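Local structure of porin (Pseudomonas aeruginosa, 3T24) at residues A[351-356]-A[375-380]. The protein forms a beta-barrel channel of the OprD family in the bacterial outer membrane and probably lets small carboxylate-bearing solutes pass. Numbering follows the deposited sequence.
Sequences EWERDM and RNATMR. With SO4 (sulfate ion), chain D.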
loop_
_atom_site.group_PDB
_atom_site.type_symbol
_atom_site.label_atom_id
_atom_site.label_comp_id
_atom_site.label_asym_id
_atom_site.label_seq_id
_atom_site.Cartn_x
_atom_site.Cartn_y
_atom_site.Cartn_z
ATOM N N GLU A 351 17.076 -4.235 13.903
ATOM C CA GLU A 351 16.435 -2.945 13.816
ATOM C C GLU A 351 15.091 -3.020 14.489
ATOM O O GLU A 351 14.473 -4.084 14.564
ATOM C CB GLU A 351 16.290 -2.518 12.346
ATOM C CG GLU A 351 15.294 -3.372 11.552
ATOM C CD GLU A 351 15.424 -3.171 10.044
ATOM O OE1 GLU A 351 16.289 -2.380 9.615
ATOM O OE2 GLU A 351 14.686 -3.811 9.274
ATOM N N TRP A 352 14.628 -1.889 14.996
ATOM C CA TRP A 352 13.307 -1.889 15.575
ATOM C C TRP A 352 12.607 -0.563 15.405
ATOM O O TRP A 352 13.226 0.506 15.420
ATOM C CB TRP A 352 13.358 -2.302 17.050
ATOM C CG TRP A 352 13.985 -1.296 17.953
ATOM C CD1 TRP A 352 15.259 -1.313 18.438
ATOM C CD2 TRP A 352 13.361 -0.125 18.497
ATOM N NE1 TRP A 352 15.472 -0.225 19.241
ATOM C CE2 TRP A 352 14.324 0.522 19.303
ATOM C CE3 TRP A 352 12.081 0.441 18.383
ATOM C CZ2 TRP A 352 14.054 1.713 19.996
ATOM C CZ3 TRP A 352 11.810 1.633 19.072
ATOM C CH2 TRP A 352 12.797 2.254 19.867
ATOM N N GLU A 353 11.294 -0.643 15.258
ATOM C CA GLU A 353 10.495 0.542 15.032
ATOM C C GLU A 353 9.281 0.571 15.951
ATOM O O GLU A 353 8.699 -0.468 16.270
ATOM C CB GLU A 353 10.069 0.621 13.562
ATOM C CG GLU A 353 9.197 1.813 13.219
ATOM C CD GLU A 353 8.867 1.914 11.728
ATOM O OE1 GLU A 353 9.548 1.261 10.894
ATOM O OE2 GLU A 353 7.920 2.660 11.401
ATOM N N ARG A 354 8.919 1.773 16.385
ATOM C CA ARG A 354 7.668 1.979 17.091
ATOM C C ARG A 354 6.881 3.057 16.357
ATOM O O ARG A 354 7.446 4.095 16.015
ATOM C CB ARG A 354 7.914 2.417 18.540
ATOM C CG ARG A 354 6.627 2.691 19.323
ATOM C CD ARG A 354 6.926 3.220 20.720
ATOM N NE ARG A 354 7.948 2.425 21.406
ATOM C CZ ARG A 354 7.688 1.381 22.189
ATOM N NH1 ARG A 354 6.431 1.001 22.396
ATOM N NH2 ARG A 354 8.687 0.718 22.766
ATOM N N ASP A 355 5.589 2.811 16.134
ATOM C CA ASP A 355 4.695 3.791 15.501
ATOM C C ASP A 355 3.544 4.175 16.412
ATOM O O ASP A 355 3.033 3.349 17.174
ATOM C CB ASP A 355 4.086 3.260 14.191
ATOM C CG ASP A 355 5.117 2.971 13.147
ATOM O OD1 ASP A 355 6.301 3.343 13.358
ATOM O OD2 ASP A 355 4.742 2.374 12.110
ATOM N N MET A 356 3.114 5.425 16.291
ATOM C CA MET A 356 1.953 5.915 17.013
ATOM C C MET A 356 1.077 6.766 16.053
ATOM O O MET A 356 1.530 7.772 15.515
ATOM C CB MET A 356 2.425 6.708 18.237
ATOM C CG MET A 356 1.365 6.979 19.292
ATOM S SD MET A 356 0.579 8.602 19.151
ATOM C CE MET A 356 1.898 9.689 19.689
ATOM N N ARG A 375 0.874 10.794 12.194
ATOM C CA ARG A 375 1.619 9.533 12.187
ATOM C C ARG A 375 3.037 9.756 12.699
ATOM O O ARG A 375 3.835 10.480 12.098
ATOM C CB ARG A 375 1.643 8.925 10.781
ATOM C CG ARG A 375 0.276 8.457 10.284
ATOM C CD ARG A 375 0.315 7.957 8.847
ATOM N NE ARG A 375 -0.673 6.903 8.636
ATOM C CZ ARG A 375 -0.390 5.603 8.679
ATOM N NH1 ARG A 375 0.857 5.205 8.906
ATOM N NH2 ARG A 375 -1.342 4.697 8.482
ATOM N N ASN A 376 3.340 9.132 13.827
ATOM C CA ASN A 376 4.635 9.299 14.466
ATOM C C ASN A 376 5.482 8.023 14.480
ATOM O O ASN A 376 4.995 6.949 14.849
ATOM C CB ASN A 376 4.441 9.774 15.898
ATOM C CG ASN A 376 5.704 9.676 16.693
ATOM O OD1 ASN A 376 5.930 8.695 17.403
ATOM N ND2 ASN A 376 6.569 10.672 16.544
ATOM N N ALA A 377 6.754 8.138 14.116
ATOM C CA ALA A 377 7.586 6.936 14.031
ATOM C C ALA A 377 9.008 7.115 14.545
ATOM O O ALA A 377 9.627 8.160 14.325
ATOM C CB ALA A 377 7.605 6.400 12.599
ATOM N N THR A 378 9.517 6.076 15.214
ATOM C CA THR A 378 10.926 5.993 15.590
ATOM C C THR A 378 11.515 4.707 15.031
ATOM O O THR A 378 10.945 3.629 15.221
ATOM C CB THR A 378 11.101 5.979 17.125
ATOM O OG1 THR A 378 10.395 7.082 17.677
ATOM C CG2 THR A 378 12.549 6.114 17.496
ATOM N N MET A 379 12.639 4.828 14.330
ATOM C CA MET A 379 13.344 3.676 13.774
ATOM C C MET A 379 14.769 3.633 14.335
ATOM O O MET A 379 15.510 4.617 14.232
ATOM C CB MET A 379 13.389 3.764 12.242
ATOM C CG MET A 379 14.505 2.910 11.554
ATOM S SD MET A 379 14.092 1.168 11.594
ATOM C CE MET A 379 12.557 1.132 10.684
ATOM N N ARG A 380 15.149 2.521 14.956
ATOM C CA ARG A 380 16.543 2.376 15.420
ATOM C C ARG A 380 17.206 1.110 14.889
ATOM O O ARG A 380 16.569 0.056 14.772
ATOM C CB ARG A 380 16.643 2.411 16.953
ATOM C CG ARG A 380 16.168 3.731 17.622
ATOM C CD ARG A 380 17.149 4.891 17.460
ATOM N NE ARG A 380 16.663 6.117 18.108
ATOM C CZ ARG A 380 15.872 7.020 17.519
ATOM N NH1 ARG A 380 15.484 6.856 16.240
ATOM N NH2 ARG A 380 15.472 8.100 18.203
HETATM S S SO4 D . 18.396 8.727 20.660
HETATM O O1 SO4 D . 19.583 8.431 21.454
HETATM O O2 SO4 D . 17.761 9.962 21.106
HETATM O O3 SO4 D . 18.822 8.923 19.280
HETATM O O4 SO4 D . 17.485 7.590 20.809
HETATM O O HOH W 1 6.039 6.134 17.932
#
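Trp352 and Arg380 face each other as a hydrogen-bonded antiparallel pair: Trp352 N gives a bond to Arg380 O and Arg380 N one to Trp352 O, each 2.8 Å. The same two-bond ring recurs at Arg354-Thr378 and Met356-Asn376, knitting 351-356 to 375-380 as neighbouring staves of the barrel wall. Arg380 can be followed outward. Its CB sits over one face of the indole, 4.0 Å from the centroid of the Trp352 five-membered ring, a CH-pi contact; CG passes on to Trp352 CZ2 at 3.8 Å. A bend at chi2 (-75°) then turns the chain off the ring. Beyond it NE donates to O4 of a sulfate, probably from the crystallisation liquor, at 3.2 Å, NH2 adds a weak bond to the same oxygen, and NH1 reaches back to Met379 O, 3.0 Å away, and to Asp388 in a salt bridge. Thr378 CG2 lies against one face of the guanidinium. On the opposite side of the sheet Glu353, Asp355, Ala377 and Met379 are buried; Asp355 OD1 rests 3.4 Å from Ala377 CB. Glu353 OE2 and Asp355 OD1 approach to 2.6 Å. Backbone N-H groups of Ile301 and Gly302 bind the Glu353 carboxylate and Arg333 pairs with Asp355, probably offsetting the buried negative charge, while across the sheet Arg380 can hold an anion in the crystal.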